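Transmembrane protein (Bartonella henselae, PDB 3PAM) probably serves as part of the solute-binding component of an ABC-type oligopeptide transporter. Local coordinates at residues E48-D52 against L242-I247; I59-A63 against M83-W87. All coordinates share one frame. Residue numbers count along the deposited sequence, not the author numbering.

Contact 1. Residues E48-D52 against L242-I247; sequences EGYWD and LDRILI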
ATOM      1  N   GLU A  48      -6.157  -3.231  -6.874  1.00 51.83           N
ATOM      2  CA  GLU A  48      -4.801  -3.116  -7.382  1.00 51.52           C
ATOM      3  C   GLU A  48      -4.231  -1.741  -7.170  1.00 49.67           C
ATOM      4  O   GLU A  48      -3.180  -1.591  -6.614  1.00 49.64           O
ATOM      5  CB  GLU A  48      -4.732  -3.425  -8.867  1.00 53.22           C
ATOM      6  CG  GLU A  48      -4.690  -4.865  -9.199  1.00 54.38           C
ATOM      7  CD  GLU A  48      -4.133  -5.131 -10.551  1.00 57.77           C
ATOM      8  OE1 GLU A  48      -3.315  -4.361 -11.015  1.00 58.84           O
ATOM      9  OE2 GLU A  48      -4.496  -6.121 -11.153  1.00 60.19           O
ATOM     10  N   GLY A  49      -4.923  -0.740  -7.660  1.00 48.87           N
ATOM     11  CA  GLY A  49      -4.485   0.617  -7.528  1.00 46.46           C
ATOM     12  C   GLY A  49      -5.464   1.359  -6.684  1.00 45.37           C
ATOM     13  O   GLY A  49      -6.067   0.810  -5.816  1.00 45.67           O
ATOM     14  N   TYR A  50      -5.615   2.629  -6.959  1.00 43.76           N
ATOM     15  CA  TYR A  50      -6.411   3.463  -6.116  1.00 43.46           C
ATOM     16  C   TYR A  50      -7.666   3.996  -6.751  1.00 43.78           C
ATOM     17  O   TYR A  50      -8.512   4.445  -6.066  1.00 44.40           O
ATOM     18  CB  TYR A  50      -5.544   4.573  -5.550  1.00 42.50           C
ATOM     19  CG  TYR A  50      -4.515   4.046  -4.610  1.00 42.04           C
ATOM     20  CD1 TYR A  50      -4.755   4.009  -3.263  1.00 42.76           C
ATOM     21  CD2 TYR A  50      -3.323   3.559  -5.071  1.00 39.68           C
ATOM     22  CE1 TYR A  50      -3.851   3.524  -2.420  1.00 42.97           C
ATOM     23  CE2 TYR A  50      -2.423   3.071  -4.227  1.00 41.39           C
ATOM     24  CZ  TYR A  50      -2.689   3.057  -2.899  1.00 42.82           C
ATOM     25  OH  TYR A  50      -1.793   2.565  -2.022  1.00 43.93           O
ATOM     26  N   TRP A  51      -7.802   3.907  -8.058  1.00 44.08           N
ATOM     27  CA  TRP A  51      -9.035   4.310  -8.680  1.00 45.02           C
ATOM     28  C   TRP A  51      -9.418   3.277  -9.713  1.00 46.60           C
ATOM     29  O   TRP A  51      -9.651   3.612 -10.842  1.00 47.16           O
ATOM     30  CB  TRP A  51      -8.891   5.692  -9.296  1.00 44.16           C
ATOM     31  CG  TRP A  51      -9.008   6.750  -8.289  1.00 42.84           C
ATOM     32  CD1 TRP A  51     -10.131   7.286  -7.834  1.00 44.41           C
ATOM     33  CD2 TRP A  51      -7.953   7.379  -7.583  1.00 41.49           C
ATOM     34  NE1 TRP A  51      -9.873   8.209  -6.904  1.00 44.32           N
ATOM     35  CE2 TRP A  51      -8.529   8.286  -6.722  1.00 42.24           C
ATOM     36  CE3 TRP A  51      -6.573   7.256  -7.593  1.00 39.69           C
ATOM     37  CZ2 TRP A  51      -7.787   9.083  -5.889  1.00 40.26           C
ATOM     38  CZ3 TRP A  51      -5.853   8.039  -6.783  1.00 37.36           C
ATOM     39  CH2 TRP A  51      -6.450   8.946  -5.944  1.00 40.23           C
ATOM     40  N   ASP A  52      -9.431   2.017  -9.287  1.00 47.37           N
ATOM     41  CA  ASP A  52      -9.771   0.834 -10.105  1.00 49.35           C
ATOM     42  C   ASP A  52     -11.147   0.844 -10.773  1.00 50.95           C
ATOM     43  O   ASP A  52     -12.163   1.064 -10.123  1.00 51.45           O
ATOM     44  CB  ASP A  52      -9.631  -0.455  -9.288  1.00 50.01           C
ATOM     45  CG  ASP A  52      -8.191  -0.737  -8.876  1.00 50.05           C
ATOM     46  OD1 ASP A  52      -7.297   0.103  -9.148  1.00 50.09           O
ATOM     47  OD2 ASP A  52      -7.953  -1.800  -8.268  1.00 49.95           O
ATOM     48  N   LEU A 242      -1.487  10.834  -9.726  1.00 42.27           N
ATOM     49  CA  LEU A 242      -1.494  10.472  -8.313  1.00 40.99           C
ATOM     50  C   LEU A 242      -1.532   8.957  -8.091  1.00 40.39           C
ATOM     51  O   LEU A 242      -0.743   8.424  -7.317  1.00 40.44           O
ATOM     52  CB  LEU A 242      -2.638  11.166  -7.574  1.00 40.20           C
ATOM     53  CG  LEU A 242      -2.786  10.847  -6.080  1.00 40.22           C
ATOM     54  CD1 LEU A 242      -1.473  11.105  -5.315  1.00 40.22           C
ATOM     55  CD2 LEU A 242      -3.958  11.612  -5.444  1.00 37.72           C
ATOM     56  N   ASP A 243      -2.453   8.268  -8.762  1.00 40.10           N
ATOM     57  CA  ASP A 243      -2.529   6.808  -8.688  1.00 39.23           C
ATOM     58  C   ASP A 243      -1.147   6.160  -8.929  1.00 39.60           C
ATOM     59  O   ASP A 243      -0.752   5.237  -8.231  1.00 38.92           O
ATOM     60  CB  ASP A 243      -3.546   6.277  -9.702  1.00 39.27           C
ATOM     61  CG  ASP A 243      -3.866   4.810  -9.492  1.00 38.75           C
ATOM     62  OD1 ASP A 243      -3.966   4.393  -8.323  1.00 37.35           O
ATOM     63  OD2 ASP A 243      -4.019   4.062 -10.491  1.00 39.19           O
ATOM     64  N   ARG A 244      -0.437   6.729  -9.874  1.00 40.60           N
ATOM     65  CA  ARG A 244       0.836   6.267 -10.319  1.00 41.00           C
ATOM     66  C   ARG A 244       1.920   6.370  -9.266  1.00 40.76           C
ATOM     67  O   ARG A 244       2.747   5.525  -9.145  1.00 40.95           O
ATOM     68  CB  ARG A 244       1.218   7.043 -11.557  1.00 42.59           C
ATOM     69  CG  ARG A 244       1.033   6.261 -12.799  1.00 43.86           C
ATOM     70  CD  ARG A 244       0.947   7.035 -14.112  1.00 46.48           C
ATOM     71  NE  ARG A 244       0.604   6.047 -15.108  1.00 48.41           N
ATOM     72  CZ  ARG A 244      -0.322   6.154 -16.026  1.00 49.32           C
ATOM     73  NH1 ARG A 244      -0.991   7.259 -16.172  1.00 46.62           N
ATOM     74  NH2 ARG A 244      -0.548   5.132 -16.804  1.00 48.96           N
ATOM     75  N   ILE A 245       1.877   7.436  -8.510  1.00 40.51           N
ATOM     76  CA  ILE A 245       2.728   7.692  -7.358  1.00 39.66           C
ATOM     77  C   ILE A 245       2.368   6.812  -6.180  1.00 38.65           C
ATOM     78  O   ILE A 245       3.250   6.326  -5.474  1.00 39.47           O
ATOM     79  CB  ILE A 245       2.641   9.168  -6.927  1.00 39.91           C
ATOM     80  CG1 ILE A 245       3.206  10.045  -8.041  1.00 40.10           C
ATOM     81  CG2 ILE A 245       3.403   9.402  -5.609  1.00 39.13           C
ATOM     82  CD1 ILE A 245       3.156  11.497  -7.753  1.00 40.54           C
ATOM     83  N   LEU A 246       1.079   6.608  -5.950  1.00 37.45           N
ATOM     84  CA  LEU A 246       0.668   5.868  -4.775  1.00 35.63           C
ATOM     85  C   LEU A 246       0.918   4.392  -4.980  1.00 35.63           C
ATOM     86  O   LEU A 246       1.342   3.678  -4.071  1.00 35.01           O
ATOM     87  CB  LEU A 246      -0.790   6.151  -4.464  1.00 35.29           C
ATOM     88  CG  LEU A 246      -1.092   7.607  -4.120  1.00 34.30           C
ATOM     89  CD1 LEU A 246      -2.577   7.765  -3.837  1.00 34.49           C
ATOM     90  CD2 LEU A 246      -0.285   8.029  -2.933  1.00 32.07           C
ATOM     91  N   ILE A 247       0.668   3.930  -6.192  1.00 36.26           N
ATOM     92  CA  ILE A 247       1.085   2.583  -6.573  1.00 35.78           C
ATOM     93  C   ILE A 247       2.594   2.400  -6.373  1.00 36.15           C
ATOM     94  O   ILE A 247       3.040   1.385  -5.829  1.00 35.96           O
ATOM     95  CB  ILE A 247       0.669   2.267  -8.031  1.00 36.58           C
ATOM     96  CG1 ILE A 247      -0.851   2.170  -8.122  1.00 35.48           C
ATOM     97  CG2 ILE A 247       1.330   0.975  -8.559  1.00 35.73           C
ATOM     98  CD1 ILE A 247      -1.383   2.365  -9.525  1.00 36.72           C
TER
HETATM   99  O   HOH W   1       0.482   0.854  -3.122  1.00 42.41           O
HETATM  100  O   HOH W   2      -6.469   2.472  -9.993  1.00 41.99           O
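Two neighbouring aromatic side chains of the 48-52 loop settle on one face of the helix at 242-247. The Tyr-50 ring lies in a hollow bounded by Asp-243, Leu-246 and Ile-247: Leu-246 CB sits over its face, 3.9 Å from the ring centroid, as a CH-pi contact. Trp-51 fills the adjoining hollow, its CH2 3.7 Å from Leu-242 CD2 and its ring edge at Asp-243 CB. Gly-49 leaves space where a CB would crowd Asp-243 OD1 and Ile-247 CD1. Asp-243 reaches to the loop backbone at the edge of both rings, accepting at OD1 a hydrogen bond from Tyr-50 N (2.8 Å); water 2 joins its OD2 to Trp-51 N and Asp-52 OD1. Asp-52 folds the loop back on itself by accepting Glu-48 N at OD2 (2.7 Å) and Gly-49 N at OD1 (2.9 Å). This is buried loop-on-helix packing within an alpha/beta lobe: the loop follows edge strand 45-46, and helix 232-249 leads into its sheet neighbour, strand 252-257.

Contact 2. Residues I59-A63 against M83-W87; sequences IGKPA and MDGSW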
ATOM      1  N   ILE A  59      -4.143   2.008 -14.315  1.00 46.66           N
ATOM      2  CA  ILE A  59      -3.587   0.667 -14.364  1.00 48.58           C
ATOM      3  C   ILE A  59      -3.151   0.165 -15.736  1.00 51.03           C
ATOM      4  O   ILE A  59      -2.018  -0.321 -15.873  1.00 52.39           O
ATOM      5  CB  ILE A  59      -4.448  -0.340 -13.586  1.00 49.65           C
ATOM      6  CG1 ILE A  59      -4.066  -0.248 -12.110  1.00 47.73           C
ATOM      7  CG2 ILE A  59      -4.276  -1.780 -14.124  1.00 51.01           C
ATOM      8  CD1 ILE A  59      -5.222  -0.452 -11.173  1.00 47.97           C
ATOM      9  N   GLY A  60      -3.999   0.294 -16.746  1.00 54.96           N
ATOM     10  CA  GLY A  60      -3.687  -0.351 -18.027  1.00 57.62           C
ATOM     11  C   GLY A  60      -3.298   0.549 -19.187  1.00 58.47           C
ATOM     12  O   GLY A  60      -3.415   0.156 -20.346  1.00 60.10           O
ATOM     13  N   LYS A  61      -2.811   1.749 -18.895  1.00 57.85           N
ATOM     14  CA  LYS A  61      -2.526   2.732 -19.920  1.00 58.15           C
ATOM     15  C   LYS A  61      -1.283   3.511 -19.654  1.00 57.70           C
ATOM     16  O   LYS A  61      -0.945   3.707 -18.521  1.00 56.90           O
ATOM     17  CB  LYS A  61      -3.657   3.712 -19.969  1.00 57.97           C
ATOM     18  CG  LYS A  61      -4.550   3.631 -18.819  1.00 56.55           C
ATOM     19  CD  LYS A  61      -5.420   4.823 -18.783  1.00 55.97           C
ATOM     20  CE  LYS A  61      -6.648   4.596 -17.967  1.00 56.68           C
ATOM     21  NZ  LYS A  61      -7.613   3.731 -18.641  1.00 56.85           N
ATOM     22  N   PRO A  62      -0.612   3.978 -20.692  1.00 58.49           N
ATOM     23  CA  PRO A  62       0.619   4.741 -20.522  1.00 57.89           C
ATOM     24  C   PRO A  62       0.312   6.186 -20.171  1.00 56.99           C
ATOM     25  O   PRO A  62      -0.737   6.712 -20.557  1.00 57.46           O
ATOM     26  CB  PRO A  62       1.280   4.661 -21.905  1.00 58.92           C
ATOM     27  CG  PRO A  62       0.497   3.594 -22.665  1.00 60.52           C
ATOM     28  CD  PRO A  62      -0.878   3.707 -22.116  1.00 59.86           C
ATOM     29  N   ALA A  63       1.222   6.819 -19.444  1.00 55.79           N
ATOM     30  CA  ALA A  63       1.028   8.193 -19.030  1.00 55.08           C
ATOM     31  C   ALA A  63       0.907   9.122 -20.240  1.00 55.70           C
ATOM     32  O   ALA A  63       1.694   9.043 -21.182  1.00 56.82           O
ATOM     33  CB  ALA A  63       2.163   8.637 -18.114  1.00 54.16           C
HETATM   34  N   MSE A  83       4.614   3.946 -15.059  1.00 54.62           N
HETATM   35  CA  MSE A  83       4.550   5.036 -16.035  1.00 58.17           C
HETATM   36  C   MSE A  83       3.959   4.599 -17.376  1.00 59.12           C
HETATM   37  O   MSE A  83       3.283   5.389 -18.033  1.00 62.15           O
HETATM   38  CB  MSE A  83       5.926   5.676 -16.273  1.00 60.97           C
HETATM   39  CG  MSE A  83       6.210   6.945 -15.451  1.00 64.39           C
HETATM   40 SE   MSE A  83       4.943   8.462 -15.661  1.00 70.87          SE
HETATM   41  CE  MSE A  83       5.871   9.476 -17.051  1.00 78.90           C
ATOM     42  N   ASP A  84       4.211   3.353 -17.775  1.00 57.85           N
ATOM     43  CA  ASP A  84       3.801   2.878 -19.109  1.00 60.69           C
ATOM     44  C   ASP A  84       2.524   2.025 -19.149  1.00 58.84           C
ATOM     45  O   ASP A  84       1.997   1.757 -20.221  1.00 61.18           O
ATOM     46  CB  ASP A  84       4.966   2.188 -19.854  1.00 63.62           C
ATOM     47  CG  ASP A  84       5.423   0.890 -19.193  1.00 61.08           C
ATOM     48  OD1 ASP A  84       6.606   0.526 -19.357  1.00 63.06           O
ATOM     49  OD2 ASP A  84       4.611   0.226 -18.518  1.00 59.12           O
ATOM     50  N   GLY A  85       2.024   1.617 -17.986  1.00 56.02           N
ATOM     51  CA  GLY A  85       0.762   0.869 -17.912  1.00 55.73           C
ATOM     52  C   GLY A  85       0.950  -0.631 -18.014  1.00 55.80           C
ATOM     53  O   GLY A  85      -0.019  -1.387 -18.128  1.00 55.72           O
ATOM     54  N   SER A  86       2.213  -1.047 -17.968  1.00 55.48           N
ATOM     55  CA  SER A  86       2.605  -2.453 -17.934  1.00 54.90           C
ATOM     56  C   SER A  86       2.285  -3.073 -16.572  1.00 52.63           C
ATOM     57  O   SER A  86       1.766  -4.189 -16.493  1.00 52.24           O
ATOM     58  CB  SER A  86       4.099  -2.578 -18.271  1.00 55.87           C
ATOM     59  OG  SER A  86       4.789  -3.412 -17.353  1.00 56.67           O
ATOM     60  N   TRP A  87       2.573  -2.321 -15.511  1.00 52.00           N
ATOM     61  CA  TRP A  87       2.436  -2.790 -14.138  1.00 50.06           C
ATOM     62  C   TRP A  87       1.086  -3.431 -13.860  1.00 49.14           C
ATOM     63  O   TRP A  87       0.056  -2.924 -14.275  1.00 50.29           O
ATOM     64  CB  TRP A  87       2.674  -1.626 -13.178  1.00 50.13           C
ATOM     65  CG  TRP A  87       2.668  -2.001 -11.735  1.00 49.12           C
ATOM     66  CD1 TRP A  87       3.755  -2.279 -10.963  1.00 49.51           C
ATOM     67  CD2 TRP A  87       1.519  -2.138 -10.878  1.00 48.09           C
ATOM     68  NE1 TRP A  87       3.362  -2.565  -9.674  1.00 49.33           N
ATOM     69  CE2 TRP A  87       1.995  -2.495  -9.598  1.00 47.49           C
ATOM     70  CE3 TRP A  87       0.140  -1.974 -11.064  1.00 48.22           C
ATOM     71  CZ2 TRP A  87       1.146  -2.699  -8.515  1.00 48.19           C
ATOM     72  CZ3 TRP A  87      -0.713  -2.191  -9.985  1.00 47.76           C
ATOM     73  CH2 TRP A  87      -0.209  -2.541  -8.727  1.00 48.18           C
TER
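Two carbonyl oxygens face each other with no hydrogen to share: Ile-59 O lies 3.2 Å from Gly-85 O, a sign of how tightly these backbones are pressed together. The CA atoms of Pro-62 and Asp-84 are 3.9 Å apart, and those of Lys-61 and Gly-85 4.3 Å. Gly-85 makes this approach possible. It is the first residue to leave helical geometry after helix 80-84, with a phi of 89°, and a CB there would clash with Lys-61 C and be jammed against the preceding carbonyl as well. Its bare CA instead meets Lys-61 O at 3.4 Å. Asp-84 forms an Asx turn, OD2 accepting a hydrogen bond from Ser-86 N at 2.8 Å, although the position of that oxygen is less certain.

The segments run antiparallel here, pairing Lys-61, Pro-62 and Ala-63 with Gly-85, Asp-84 and Met-83, yet they form no regular strand pair. A single hydrogen bond crosses between them, Ala-63 N to Met-83 O at 2.9 Å. Pro-62 N, having no hydrogen, cannot add one to Asp-84 O, and Pro-62 CA simply rests 3.3 Å from that oxygen. Thus the approach to helix 65-71 lies against the end of helix 80-84, within the family 5 solute-binding region. Side chains take over at the two ends: Ala-63 CB touches SE of Met-83, modelled as selenomethionine, at 3.7 Å, while Ile-59 CG1 approaches the edge of the Trp-87 ring, 4.4 Å from CZ3.

How the contacts relate
The contacts bury similar areas, but contact 1 lies inside, its centre about 9 Å from the centre of the chain, and contact 2 at the surface, its centre about 18 Å from that point. Inside, aromatic and aliphatic side chains interlock with an aspartate and ordered waters; outside, backbones approach closely in the middle and side chains meet at the two ends. Segments 48-52 and 59-63 belong to the same loop between strand 45-46 and helix 65-71, and contact 2 is nested within the chain loop closed by contact 1. Helix 232-249 serves both: Asp-243 bonds to Ser-58, Arg-244 bonds to the carbonyl of Val-82 and forms a salt bridge with Glu-67, and Ile-247 touches Trp-87.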